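Local atomic coordinates of Lmo1076 protein (Listeria monocytogenes serovar 1/2a, PDB entry 3FI7), a protein that hydrolyses bacterial cell-wall peptidoglycan as the virulence-associated autolysin Auto, this chain being its catalytic domain, a GH73 N-acetylglucosaminidase. Residues T32-I37 with S63-S68; Y48-S53 with K126-P131; T91-E96 with W103-A108; S136-A141 with A154-R159. All coordinates share one frame; numbering follows the deposited sequence.

Contact 1: T32-I37 with S63-S68; sequences TFINSI and SNWGRS
The type I' beta turn N64-R67, which leads the chain away from helix 52-63 in this lysozyme-like domain, presses the W65-G66 backbone onto the ring of F33 in helix 29-47. W65 C and G66 N both lie 3.5 Å above the plane of the F33 ring, over one face and offset toward its rim, with F33 CE2 3.6 Å from G66 N. W65 CA makes a CH-pi contact with the same ring, 4.1 Å from its centroid and 16° off the normal. Chi1 of 172° sets F33 CG anti to the backbone N, on a CB that already points toward the turn.

An ST motif begun by S63, just before the turn, braces it. G66 N donates to S63 OG at 2.8 Å, and that hydroxyl also bonds to A59 O one helical turn back. The F33 and W65 side chains cross at about a right angle. Beside F33, the I34 tip reaches the indole edge in its plane, with I34 CD1 3.7 Å from W65 CZ3.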
loop_
_atom_site.group_PDB
_atom_site.type_symbol
_atom_site.label_atom_id
_atom_site.label_comp_id
_atom_site.label_asym_id
_atom_site.label_seq_id
_atom_site.Cartn_x
_atom_site.Cartn_y
_atom_site.Cartn_z
ATOM N N THR A 32 -5.713 11.970 -0.642
ATOM C CA THR A 32 -4.515 12.631 -0.136
ATOM C C THR A 32 -3.466 11.602 0.278
ATOM O O THR A 32 -2.265 11.792 0.045
ATOM C CB THR A 32 -4.853 13.552 1.035
ATOM O OG1 THR A 32 -5.620 14.653 0.544
ATOM C CG2 THR A 32 -3.582 14.067 1.732
ATOM N N PHE A 33 -3.917 10.499 0.867
ATOM C CA PHE A 33 -2.992 9.428 1.219
ATOM C C PHE A 33 -2.333 8.842 -0.032
ATOM O O PHE A 33 -1.111 8.724 -0.098
ATOM C CB PHE A 33 -3.678 8.322 2.028
ATOM C CG PHE A 33 -2.807 7.122 2.244
ATOM C CD1 PHE A 33 -2.933 6.006 1.436
ATOM C CD2 PHE A 33 -1.822 7.131 3.227
ATOM C CE1 PHE A 33 -2.115 4.898 1.627
ATOM C CE2 PHE A 33 -1.000 6.029 3.419
ATOM C CZ PHE A 33 -1.149 4.912 2.619
ATOM N N ILE A 34 -3.139 8.475 -1.023
ATOM C CA ILE A 34 -2.585 8.013 -2.295
ATOM C C ILE A 34 -1.598 9.036 -2.878
ATOM O O ILE A 34 -0.478 8.686 -3.231
ATOM C CB ILE A 34 -3.687 7.718 -3.312
ATOM C CG1 ILE A 34 -4.461 6.460 -2.901
ATOM C CG2 ILE A 34 -3.098 7.573 -4.713
ATOM C CD1 ILE A 34 -5.900 6.429 -3.417
ATOM N N ASN A 35 -2.009 10.302 -2.951
ATOM C CA ASN A 35 -1.152 11.344 -3.515
ATOM C C ASN A 35 0.192 11.416 -2.798
ATOM O O ASN A 35 1.201 11.722 -3.410
ATOM C CB ASN A 35 -1.836 12.716 -3.458
ATOM C CG ASN A 35 -3.117 12.775 -4.285
ATOM O OD1 ASN A 35 -3.369 11.920 -5.138
ATOM N ND2 ASN A 35 -3.936 13.786 -4.024
ATOM N N SER A 36 0.201 11.125 -1.498
ATOM C CA SER A 36 1.414 11.261 -0.699
ATOM C C SER A 36 2.427 10.130 -0.887
ATOM O O SER A 36 3.583 10.295 -0.538
ATOM C CB SER A 36 1.075 11.382 0.790
ATOM O OG SER A 36 0.766 10.112 1.341
ATOM N N ILE A 37 2.012 8.988 -1.427
ATOM C CA ILE A 37 2.958 7.884 -1.612
ATOM C C ILE A 37 3.156 7.428 -3.063
ATOM O O ILE A 37 3.986 6.560 -3.331
ATOM C CB ILE A 37 2.551 6.652 -0.785
ATOM C CG1 ILE A 37 1.147 6.171 -1.193
ATOM C CG2 ILE A 37 2.629 6.951 0.717
ATOM C CD1 ILE A 37 0.888 4.694 -0.801
ATOM N N SER A 63 -2.661 -0.064 6.248
ATOM C CA SER A 63 -2.489 1.069 7.148
ATOM C C SER A 63 -3.787 1.857 7.452
ATOM O O SER A 63 -3.734 2.814 8.223
ATOM C CB SER A 63 -1.476 2.037 6.543
ATOM O OG SER A 63 -2.102 2.875 5.566
ATOM N N ASN A 64 -4.922 1.479 6.838
ATOM C CA ASN A 64 -6.196 2.259 6.905
ATOM C C ASN A 64 -6.012 3.704 6.406
ATOM O O ASN A 64 -6.243 4.670 7.140
ATOM C CB ASN A 64 -6.808 2.222 8.325
ATOM C CG ASN A 64 -8.139 2.997 8.445
ATOM O OD1 ASN A 64 -8.905 3.121 7.495
ATOM N ND2 ASN A 64 -8.411 3.501 9.644
ATOM N N TRP A 65 -5.571 3.837 5.156
ATOM C CA TRP A 65 -5.350 5.149 4.553
ATOM C C TRP A 65 -4.390 5.971 5.396
ATOM O O TRP A 65 -4.563 7.176 5.541
ATOM C CB TRP A 65 -6.683 5.887 4.394
ATOM C CG TRP A 65 -7.656 5.099 3.589
ATOM C CD1 TRP A 65 -8.705 4.362 4.056
ATOM C CD2 TRP A 65 -7.663 4.955 2.166
ATOM N NE1 TRP A 65 -9.369 3.771 3.008
ATOM C CE2 TRP A 65 -8.746 4.116 1.837
ATOM C CE3 TRP A 65 -6.855 5.454 1.137
ATOM C CZ2 TRP A 65 -9.051 3.770 0.518
ATOM C CZ3 TRP A 65 -7.145 5.099 -0.168
ATOM C CH2 TRP A 65 -8.238 4.266 -0.469
ATOM N N GLY A 66 -3.400 5.298 5.979
ATOM C CA GLY A 66 -2.385 5.953 6.781
ATOM C C GLY A 66 -2.818 6.446 8.154
ATOM O O GLY A 66 -2.160 7.310 8.726
ATOM N N ARG A 67 -3.897 5.889 8.702
ATOM C CA ARG A 67 -4.434 6.382 9.975
ATOM C C ARG A 67 -4.161 5.479 11.185
ATOM O O ARG A 67 -4.450 5.864 12.314
ATOM C CB ARG A 67 -5.944 6.655 9.857
ATOM C CG ARG A 67 -6.300 7.585 8.680
ATOM C CD ARG A 67 -7.801 7.846 8.586
ATOM N NE ARG A 67 -8.562 6.655 8.211
ATOM C CZ ARG A 67 -9.893 6.591 8.193
ATOM N NH1 ARG A 67 -10.629 7.655 8.531
ATOM N NH2 ARG A 67 -10.490 5.463 7.832
ATOM N N SER A 68 -3.628 4.281 10.967
ATOM C CA SER A 68 -3.335 3.401 12.096
ATOM C C SER A 68 -2.202 3.999 12.928
ATOM O O SER A 68 -1.420 4.812 12.432
ATOM C CB SER A 68 -2.977 1.991 11.630
ATOM O OG SER A 68 -1.652 1.949 11.146
#

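Contact 2: Y48-S53 with K126-P131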
loop_
_atom_site.group_PDB
_atom_site.type_symbol
_atom_site.label_atom_id
_atom_site.label_comp_id
_atom_site.label_asym_id
_atom_site.label_seq_id
_atom_site.Cartn_x
_atom_site.Cartn_y
_atom_site.Cartn_z
ATOM N N TYR A 48 12.281 -2.480 -8.313
ATOM C CA TYR A 48 12.038 -3.879 -7.954
ATOM C C TYR A 48 11.086 -4.604 -8.910
ATOM O O TYR A 48 10.656 -5.721 -8.624
ATOM C CB TYR A 48 11.499 -3.978 -6.524
ATOM C CG TYR A 48 12.484 -3.531 -5.473
ATOM C CD1 TYR A 48 13.367 -4.433 -4.893
ATOM C CD2 TYR A 48 12.538 -2.208 -5.067
ATOM C CE1 TYR A 48 14.273 -4.028 -3.934
ATOM C CE2 TYR A 48 13.442 -1.792 -4.112
ATOM C CZ TYR A 48 14.307 -2.705 -3.547
ATOM O OH TYR A 48 15.209 -2.290 -2.589
ATOM N N ASN A 49 10.766 -3.964 -10.035
ATOM C CA ASN A 49 9.838 -4.505 -11.042
ATOM C C ASN A 49 8.521 -5.093 -10.492
ATOM O O ASN A 49 8.213 -6.265 -10.700
ATOM C CB ASN A 49 10.546 -5.501 -11.975
ATOM C CG ASN A 49 9.842 -5.641 -13.324
ATOM O OD1 ASN A 49 9.256 -4.683 -13.831
ATOM N ND2 ASN A 49 9.891 -6.839 -13.903
ATOM N N LEU A 50 7.753 -4.259 -9.796
ATOM C CA LEU A 50 6.453 -4.633 -9.245
ATOM C C LEU A 50 5.389 -3.657 -9.756
ATOM O O LEU A 50 5.727 -2.654 -10.386
ATOM C CB LEU A 50 6.505 -4.563 -7.723
ATOM C CG LEU A 50 7.632 -5.321 -7.020
ATOM C CD1 LEU A 50 7.612 -5.025 -5.525
ATOM C CD2 LEU A 50 7.493 -6.808 -7.265
ATOM N N TYR A 51 4.113 -3.937 -9.492
ATOM C CA TYR A 51 3.045 -2.976 -9.826
ATOM C C TYR A 51 2.874 -1.914 -8.740
ATOM O O TYR A 51 2.561 -2.239 -7.590
ATOM C CB TYR A 51 1.692 -3.674 -10.022
ATOM C CG TYR A 51 1.526 -4.418 -11.323
ATOM C CD1 TYR A 51 1.185 -3.746 -12.486
ATOM C CD2 TYR A 51 1.695 -5.807 -11.385
ATOM C CE1 TYR A 51 1.024 -4.426 -13.686
ATOM C CE2 TYR A 51 1.537 -6.495 -12.574
ATOM C CZ TYR A 51 1.207 -5.798 -13.727
ATOM O OH TYR A 51 1.045 -6.469 -14.921
ATOM N N PRO A 52 3.057 -0.636 -9.102
ATOM C CA PRO A 52 2.804 0.473 -8.173
ATOM C C PRO A 52 1.345 0.482 -7.705
ATOM O O PRO A 52 1.049 0.852 -6.565
ATOM C CB PRO A 52 3.067 1.723 -9.027
ATOM C CG PRO A 52 3.880 1.272 -10.157
ATOM C CD PRO A 52 3.548 -0.173 -10.410
ATOM N N SER A 53 0.433 0.086 -8.585
ATOM C CA SER A 53 -0.980 0.096 -8.232
ATOM C C SER A 53 -1.225 -0.884 -7.097
ATOM O O SER A 53 -2.030 -0.632 -6.209
ATOM C CB SER A 53 -1.849 -0.270 -9.433
ATOM O OG SER A 53 -1.480 -1.539 -9.937
ATOM N N LYS A 126 10.259 -7.316 0.448
ATOM C CA LYS A 126 9.517 -8.501 0.841
ATOM C C LYS A 126 8.989 -9.264 -0.380
ATOM O O LYS A 126 9.214 -10.468 -0.505
ATOM C CB LYS A 126 8.375 -8.110 1.780
ATOM C CG LYS A 126 7.690 -9.270 2.484
ATOM C CD LYS A 126 6.736 -8.749 3.563
ATOM C CE LYS A 126 6.083 -9.885 4.347
ATOM N NZ LYS A 126 5.153 -9.387 5.406
ATOM N N LEU A 127 8.303 -8.564 -1.281
ATOM C CA LEU A 127 7.750 -9.197 -2.479
ATOM C C LEU A 127 8.818 -9.710 -3.432
ATOM O O LEU A 127 8.712 -10.824 -3.949
ATOM C CB LEU A 127 6.808 -8.248 -3.233
ATOM C CG LEU A 127 5.515 -7.896 -2.483
ATOM C CD1 LEU A 127 4.496 -7.230 -3.399
ATOM C CD2 LEU A 127 4.925 -9.129 -1.850
ATOM N N ARG A 128 9.833 -8.888 -3.681
ATOM C CA ARG A 128 10.858 -9.231 -4.658
ATOM C C ARG A 128 11.856 -10.252 -4.110
ATOM O O ARG A 128 12.163 -11.236 -4.779
ATOM C CB ARG A 128 11.582 -7.976 -5.161
ATOM C CG ARG A 128 12.878 -8.259 -5.939
ATOM C CD ARG A 128 12.632 -9.133 -7.171
ATOM N NE ARG A 128 11.645 -8.540 -8.072
ATOM C CZ ARG A 128 11.217 -9.107 -9.197
ATOM N NH1 ARG A 128 11.681 -10.294 -9.571
ATOM N NH2 ARG A 128 10.324 -8.486 -9.953
ATOM N N ASN A 129 12.351 -10.030 -2.893
ATOM C CA ASN A 129 13.345 -10.938 -2.312
ATOM C C ASN A 129 12.740 -12.143 -1.608
ATOM O O ASN A 129 13.415 -13.151 -1.417
ATOM C CB ASN A 129 14.281 -10.200 -1.352
ATOM C CG ASN A 129 15.029 -9.071 -2.025
ATOM O OD1 ASN A 129 15.280 -9.107 -3.229
ATOM N ND2 ASN A 129 15.380 -8.052 -1.249
ATOM N N GLY A 130 11.478 -12.030 -1.212
ATOM C CA GLY A 130 10.783 -13.121 -0.552
ATOM C C GLY A 130 11.157 -13.324 0.902
ATOM O O GLY A 130 12.091 -12.703 1.408
ATOM N N PRO A 131 10.410 -14.191 1.597
ATOM C CA PRO A 131 10.762 -14.608 2.957
ATOM C C PRO A 131 12.019 -15.466 2.905
ATOM O O PRO A 131 12.396 -15.932 1.831
ATOM C CB PRO A 131 9.558 -15.459 3.380
ATOM C CG PRO A 131 8.961 -15.925 2.078
ATOM C CD PRO A 131 9.104 -14.729 1.185
#
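R128, Y48 and L50 carry this contact, and the long arginine does most of the work. Its chain leaves the end of helix 116-129 with CG anti to the backbone N and then bends at both following torsions (chi2 59°, chi3 57°), which turns NE back toward the 48-53 segment. There the guanidinium grips a single carbonyl oxygen side-on: R128 NE lies 3.0 Å and R128 NH2 3.1 Å from Y48 O. Both donors reach it from the same face of the carbonyl plane, tilted well out of that plane. NH2 adds a weak bond to N49 O, 3.2 Å away.

Both oxygens sit on the chain where a Schellman motif ends helix 29-47: N49, with positive phi, is its C-prime residue, N49 N returns to K46 O and L50 N to C45 O. A cation placed at this C-terminal end would probably be favoured by the helix dipole. R128 NH1 forms a salt bridge with E144, and W142 makes a cation-pi contact with the group.

R128 CG meets the edge of the Y48 ring in its plane, 4.0 Å from Y48 CD1; the tyrosine hydroxyl bonds to E121. L50 adds the apolar share: its CD1 comes within 4.0 Å of L127 CB, while CD2 stands 4.2 Å from R128 NH2.

Contact 3: T91-E96 with W103-A108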
loop_
_atom_site.group_PDB
_atom_site.type_symbol
_atom_site.label_atom_id
_atom_site.label_comp_id
_atom_site.label_asym_id
_atom_site.label_seq_id
_atom_site.Cartn_x
_atom_site.Cartn_y
_atom_site.Cartn_z
ATOM N N THR A 91 7.127 -0.207 20.619
ATOM C CA THR A 91 6.381 -1.288 21.231
ATOM C C THR A 91 4.922 -0.880 21.311
ATOM O O THR A 91 4.605 0.272 21.612
ATOM C CB THR A 91 6.911 -1.593 22.648
ATOM O OG1 THR A 91 8.321 -1.826 22.587
ATOM C CG2 THR A 91 6.236 -2.825 23.235
ATOM N N MET A 92 4.026 -1.810 21.007
ATOM C CA MET A 92 2.615 -1.578 21.294
ATOM C C MET A 92 1.820 -2.871 21.354
ATOM O O MET A 92 2.263 -3.912 20.864
ATOM C CB MET A 92 1.985 -0.546 20.342
ATOM C CG MET A 92 1.688 -1.012 18.928
ATOM S SD MET A 92 0.707 0.219 18.008
ATOM C CE MET A 92 -0.847 0.174 18.898
ATOM N N LYS A 93 0.661 -2.801 21.998
ATOM C CA LYS A 93 -0.204 -3.953 22.129
ATOM C C LYS A 93 -0.706 -4.343 20.746
ATOM O O LYS A 93 -0.919 -3.485 19.890
ATOM C CB LYS A 93 -1.391 -3.626 23.042
ATOM C CG LYS A 93 -1.068 -3.568 24.523
ATOM C CD LYS A 93 -1.193 -4.934 25.170
ATOM C CE LYS A 93 -1.248 -4.832 26.690
ATOM N NZ LYS A 93 -1.454 -6.166 27.328
ATOM N N THR A 94 -0.891 -5.639 20.535
ATOM C CA THR A 94 -1.441 -6.138 19.290
ATOM C C THR A 94 -2.261 -7.394 19.585
ATOM O O THR A 94 -2.035 -8.064 20.596
ATOM C CB THR A 94 -0.315 -6.430 18.259
ATOM O OG1 THR A 94 -0.889 -6.785 16.997
ATOM C CG2 THR A 94 0.579 -7.564 18.734
ATOM N N TRP A 95 -3.226 -7.700 18.723
ATOM C CA TRP A 95 -4.023 -8.917 18.878
ATOM C C TRP A 95 -3.342 -10.160 18.297
ATOM O O TRP A 95 -2.765 -10.113 17.217
ATOM C CB TRP A 95 -5.390 -8.747 18.217
ATOM C CG TRP A 95 -6.325 -7.857 18.965
ATOM C CD1 TRP A 95 -6.678 -6.576 18.640
ATOM C CD2 TRP A 95 -7.041 -8.184 20.160
ATOM N NE1 TRP A 95 -7.569 -6.085 19.565
ATOM C CE2 TRP A 95 -7.809 -7.053 20.507
ATOM C CE3 TRP A 95 -7.105 -9.322 20.972
ATOM C CZ2 TRP A 95 -8.633 -7.027 21.633
ATOM C CZ3 TRP A 95 -7.918 -9.295 22.090
ATOM C CH2 TRP A 95 -8.673 -8.152 22.410
ATOM N N GLU A 96 -3.428 -11.270 19.020
ATOM C CA GLU A 96 -2.955 -12.558 18.534
ATOM C C GLU A 96 -4.049 -13.583 18.769
ATOM O O GLU A 96 -4.895 -13.398 19.638
ATOM C CB GLU A 96 -1.685 -12.994 19.269
ATOM C CG GLU A 96 -0.548 -11.983 19.240
ATOM C CD GLU A 96 0.131 -11.888 17.886
ATOM O OE1 GLU A 96 -0.338 -12.547 16.931
ATOM O OE2 GLU A 96 1.137 -11.151 17.778
ATOM N N TRP A 103 -8.576 -15.193 21.352
ATOM C CA TRP A 103 -8.023 -13.885 21.025
ATOM C C TRP A 103 -7.436 -13.271 22.286
ATOM O O TRP A 103 -8.087 -13.235 23.329
ATOM C CB TRP A 103 -9.090 -12.959 20.441
ATOM C CG TRP A 103 -9.442 -13.228 18.994
ATOM C CD1 TRP A 103 -10.580 -13.820 18.523
ATOM C CD2 TRP A 103 -8.654 -12.901 17.839
ATOM N NE1 TRP A 103 -10.549 -13.879 17.149
ATOM C CE2 TRP A 103 -9.378 -13.322 16.705
ATOM C CE3 TRP A 103 -7.404 -12.292 17.654
ATOM C CZ2 TRP A 103 -8.895 -13.156 15.402
ATOM C CZ3 TRP A 103 -6.925 -12.127 16.356
ATOM C CH2 TRP A 103 -7.672 -12.558 15.249
ATOM N N TYR A 104 -6.198 -12.803 22.197
ATOM C CA TYR A 104 -5.555 -12.178 23.343
ATOM C C TYR A 104 -4.606 -11.076 22.910
ATOM O O TYR A 104 -4.143 -11.052 21.769
ATOM C CB TYR A 104 -4.817 -13.212 24.187
ATOM C CG TYR A 104 -3.674 -13.884 23.475
ATOM C CD1 TYR A 104 -2.367 -13.482 23.690
ATOM C CD2 TYR A 104 -3.902 -14.928 22.585
ATOM C CE1 TYR A 104 -1.315 -14.097 23.040
ATOM C CE2 TYR A 104 -2.856 -15.553 21.931
ATOM C CZ TYR A 104 -1.563 -15.133 22.162
ATOM O OH TYR A 104 -0.513 -15.749 21.510
ATOM N N GLN A 105 -4.333 -10.152 23.823
ATOM C CA GLN A 105 -3.447 -9.044 23.520
ATOM C C GLN A 105 -2.044 -9.358 23.988
ATOM O O GLN A 105 -1.841 -10.189 24.866
ATOM C CB GLN A 105 -3.922 -7.763 24.186
ATOM C CG GLN A 105 -5.323 -7.359 23.830
ATOM C CD GLN A 105 -5.720 -6.079 24.523
ATOM O OE1 GLN A 105 -4.905 -5.451 25.200
ATOM N NE2 GLN A 105 -6.968 -5.677 24.350
ATOM N N ILE A 106 -1.076 -8.682 23.392
ATOM C CA ILE A 106 0.311 -8.877 23.752
ATOM C C ILE A 106 1.112 -7.702 23.217
ATOM O O ILE A 106 0.737 -7.083 22.217
ATOM C CB ILE A 106 0.857 -10.208 23.187
ATOM C CG1 ILE A 106 2.052 -10.689 24.009
ATOM C CG2 ILE A 106 1.237 -10.066 21.720
ATOM C CD1 ILE A 106 2.430 -12.130 23.737
ATOM N N ASN A 107 2.197 -7.375 23.905
ATOM C CA ASN A 107 3.110 -6.361 23.421
ATOM C C ASN A 107 4.004 -6.947 22.346
ATOM O O ASN A 107 4.458 -8.085 22.462
ATOM C CB ASN A 107 3.957 -5.810 24.562
ATOM C CG ASN A 107 3.277 -4.673 25.283
ATOM O OD1 ASN A 107 2.825 -3.712 24.661
ATOM N ND2 ASN A 107 3.202 -4.772 26.604
ATOM N N ALA A 108 4.241 -6.178 21.291
ATOM C CA ALA A 108 5.200 -6.584 20.276
ATOM C C ALA A 108 6.046 -5.391 19.862
ATOM O O ALA A 108 5.682 -4.242 20.112
ATOM C CB ALA A 108 4.485 -7.199 19.069
#
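Q105 crosses W95 on one face of the antiparallel hairpin formed by strands 89-98 and 104-111, as a non-hydrogen-bonded pair. Its CB lies 4.1 Å from both K93 CD and T94 O. CG then sits over the W95 indole, 3.7 Å from the six-membered ring centroid and 12° off the normal, a CH-pi contact. Because CD is anti to CA (chi2 -180°), the chain runs on extended past the ring. At the tip the amide plane stands 87° from the indole plane: Q105 NE2 stands above the same face, 3.5 Å from W95 CZ2 and close to CH2, while Q105 OE1 turns to K93 CD at 3.7 Å.

The face bearing M92, T94, E96, Y104, I106 and A108 has its own pairing. E96 CB lies over the Y104 ring, 4.0 Å from its centroid, and E96 CG touches I106 CG2 at 3.6 Å; the carboxylate bends off to a salt bridge with K82. Six backbone bonds, two at each of the pairs M92-A108, T94-I106 and E96-Y104, fix the register. The chemistry implies a division of labour: the main chain supplies the directional bonding, whereas the side chains meet mostly through CH groups and ring faces, on a hairpin at the domain surface.

Contact 4: S136-A141 with A154-R159; sequences SYYKGA and AWLQGR
W155 overlaps the backbone of G140 with one face of its indole. G140 CA makes a CH-pi contact 3.4 Å from the centroid of the five-membered ring, 16° off the normal, and G140 N lies over the same face near the rim. G140 has no side chain, and the indole rests directly on its main chain. In its ring plane, W155 NE1 donates to Y137 O at 3.0 Å and 163°, a nearly straight bond into the type I turn S136-K139, which runs into a short 3-10 segment ending at A141.

R159 covers the opposite indole face, its CZ 3.5 Å above the ring plane and over the ring centre. R159 NH2 is held by a lone pair of W155 O at 2.8 Å, which helps fix the guanidinium's rotation. Closer to its backbone the arginine, extended from CG to NE, lies across Y137, with CD 4.2 Å from the phenol ring centroid. L156 CD2 approaches Y138 CD1 at 3.9 Å and A141 CB at 4.0 Å.

The indole is sandwiched between a peptide and a guanidinium while its one N-H is bonded in plane. The nearby positive charge would probably interact favourably with the ring's electrons.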
loop_
_atom_site.group_PDB
_atom_site.type_symbol
_atom_site.label_atom_id
_atom_site.label_comp_id
_atom_site.label_asym_id
_atom_site.label_seq_id
_atom_site.Cartn_x
_atom_site.Cartn_y
_atom_site.Cartn_z
ATOM N N SER A 136 11.348 -16.962 -3.946
ATOM C CA SER A 136 10.418 -16.757 -5.060
ATOM C C SER A 136 8.957 -16.925 -4.640
ATOM O O SER A 136 8.068 -17.034 -5.481
ATOM C CB SER A 136 10.758 -17.684 -6.235
ATOM O OG SER A 136 10.419 -19.030 -5.941
ATOM N N TYR A 137 8.713 -16.933 -3.334
ATOM C CA TYR A 137 7.361 -17.050 -2.798
ATOM C C TYR A 137 6.327 -16.127 -3.455
ATOM O O TYR A 137 5.183 -16.535 -3.689
ATOM C CB TYR A 137 7.381 -16.789 -1.296
ATOM C CG TYR A 137 6.114 -17.200 -0.589
ATOM C CD1 TYR A 137 5.603 -18.485 -0.734
ATOM C CD2 TYR A 137 5.439 -16.315 0.237
ATOM C CE1 TYR A 137 4.452 -18.873 -0.082
ATOM C CE2 TYR A 137 4.294 -16.696 0.901
ATOM C CZ TYR A 137 3.804 -17.977 0.738
ATOM O OH TYR A 137 2.657 -18.352 1.389
ATOM N N TYR A 138 6.706 -14.884 -3.740
ATOM C CA TYR A 138 5.740 -13.945 -4.313
ATOM C C TYR A 138 5.879 -13.767 -5.831
ATOM O O TYR A 138 5.429 -12.761 -6.384
ATOM C CB TYR A 138 5.812 -12.584 -3.605
ATOM C CG TYR A 138 5.436 -12.631 -2.137
ATOM C CD1 TYR A 138 4.115 -12.788 -1.747
ATOM C CD2 TYR A 138 6.401 -12.501 -1.143
ATOM C CE1 TYR A 138 3.756 -12.824 -0.409
ATOM C CE2 TYR A 138 6.054 -12.536 0.205
ATOM C CZ TYR A 138 4.728 -12.701 0.562
ATOM O OH TYR A 138 4.362 -12.741 1.887
ATOM N N LYS A 139 6.485 -14.747 -6.499
ATOM C CA LYS A 139 6.803 -14.639 -7.931
ATOM C C LYS A 139 5.616 -14.255 -8.825
ATOM O O LYS A 139 5.797 -13.587 -9.841
ATOM C CB LYS A 139 7.424 -15.934 -8.446
ATOM C CG LYS A 139 6.509 -17.139 -8.320
ATOM C CD LYS A 139 7.198 -18.410 -8.800
ATOM C CE LYS A 139 6.422 -19.648 -8.367
ATOM N NZ LYS A 139 7.101 -20.911 -8.774
ATOM N N GLY A 140 4.410 -14.670 -8.448
ATOM C CA GLY A 140 3.225 -14.338 -9.218
ATOM C C GLY A 140 2.862 -12.859 -9.166
ATOM O O GLY A 140 2.023 -12.393 -9.935
ATOM N N ALA A 141 3.483 -12.115 -8.252
ATOM C CA ALA A 141 3.237 -10.676 -8.156
ATOM C C ALA A 141 4.368 -9.889 -8.805
ATOM O O ALA A 141 4.321 -8.663 -8.862
ATOM C CB ALA A 141 3.048 -10.248 -6.703
ATOM N N ALA A 154 -4.191 -11.634 -7.168
ATOM C CA ALA A 154 -4.588 -13.030 -6.998
ATOM C C ALA A 154 -3.444 -13.839 -6.392
ATOM O O ALA A 154 -3.674 -14.732 -5.595
ATOM C CB ALA A 154 -5.032 -13.649 -8.331
ATOM N N TRP A 155 -2.209 -13.515 -6.759
ATOM C CA TRP A 155 -1.069 -14.221 -6.180
ATOM C C TRP A 155 -0.857 -13.893 -4.694
ATOM O O TRP A 155 -0.476 -14.761 -3.911
ATOM C CB TRP A 155 0.215 -13.975 -6.982
ATOM C CG TRP A 155 1.292 -14.967 -6.646
ATOM C CD1 TRP A 155 2.332 -14.790 -5.777
ATOM C CD2 TRP A 155 1.422 -16.300 -7.158
ATOM N NE1 TRP A 155 3.101 -15.925 -5.721
ATOM C CE2 TRP A 155 2.564 -16.870 -6.556
ATOM C CE3 TRP A 155 0.684 -17.067 -8.070
ATOM C CZ2 TRP A 155 2.992 -18.172 -6.839
ATOM C CZ3 TRP A 155 1.108 -18.365 -8.346
ATOM C CH2 TRP A 155 2.253 -18.904 -7.732
ATOM N N LEU A 156 -1.103 -12.646 -4.309
ATOM C CA LEU A 156 -0.924 -12.229 -2.920
ATOM C C LEU A 156 -1.946 -12.880 -1.985
ATOM O O LEU A 156 -1.661 -13.132 -0.816
ATOM C CB LEU A 156 -1.000 -10.703 -2.799
ATOM C CG LEU A 156 0.074 -9.909 -3.557
ATOM C CD1 LEU A 156 -0.183 -8.416 -3.437
ATOM C CD2 LEU A 156 1.459 -10.249 -3.031
ATOM N N GLN A 157 -3.141 -13.146 -2.497
ATOM C CA GLN A 157 -4.180 -13.742 -1.673
ATOM C C GLN A 157 -3.746 -15.144 -1.250
ATOM O O GLN A 157 -3.293 -15.932 -2.073
ATOM C CB GLN A 157 -5.507 -13.798 -2.431
ATOM C CG GLN A 157 -6.640 -14.449 -1.643
ATOM C CD GLN A 157 -7.989 -14.255 -2.299
ATOM O OE1 GLN A 157 -8.406 -13.125 -2.569
ATOM N NE2 GLN A 157 -8.687 -15.358 -2.555
ATOM N N GLY A 158 -3.875 -15.443 0.037
ATOM C CA GLY A 158 -3.435 -16.720 0.568
ATOM C C GLY A 158 -1.943 -16.759 0.861
ATOM O O GLY A 158 -1.465 -17.660 1.544
ATOM N N ARG A 159 -1.191 -15.793 0.345
ATOM C CA ARG A 159 0.245 -15.770 0.609
ATOM C C ARG A 159 0.653 -14.614 1.511
ATOM O O ARG A 159 1.285 -14.825 2.536
ATOM C CB ARG A 159 1.053 -15.770 -0.691
ATOM C CG ARG A 159 0.972 -17.096 -1.435
ATOM C CD ARG A 159 1.810 -17.120 -2.711
ATOM N NE ARG A 159 1.558 -18.342 -3.464
ATOM C CZ ARG A 159 0.507 -18.522 -4.259
ATOM N NH1 ARG A 159 0.353 -19.672 -4.902
ATOM N NH2 ARG A 159 -0.388 -17.548 -4.416
#

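Overall arrangement
Along the chain, contacts 1 and 2 interlock, their segments alternating, with 126-131 at the end of helix 116-129; their centres are 19 Å apart. Contact 3 is nested in the loop closed by contact 2 and projects from the helical body, with its centre about 23 Å from that of the chain. Contact 4 follows last, joining the loop after helix 116-129 to helix 149-156. Contacts 2 and 4 are neighbours, with centres 10 Å apart and direct packing of L127 on Y138 and L156. Contacts 1, 2 and 4 tie together helices 29-47, 52-63, 116-129 and 149-156 and the loops beside them, while contact 3 holds together the GH73 domain's two-stranded surface extension, 28 Å from contact 2 between centres.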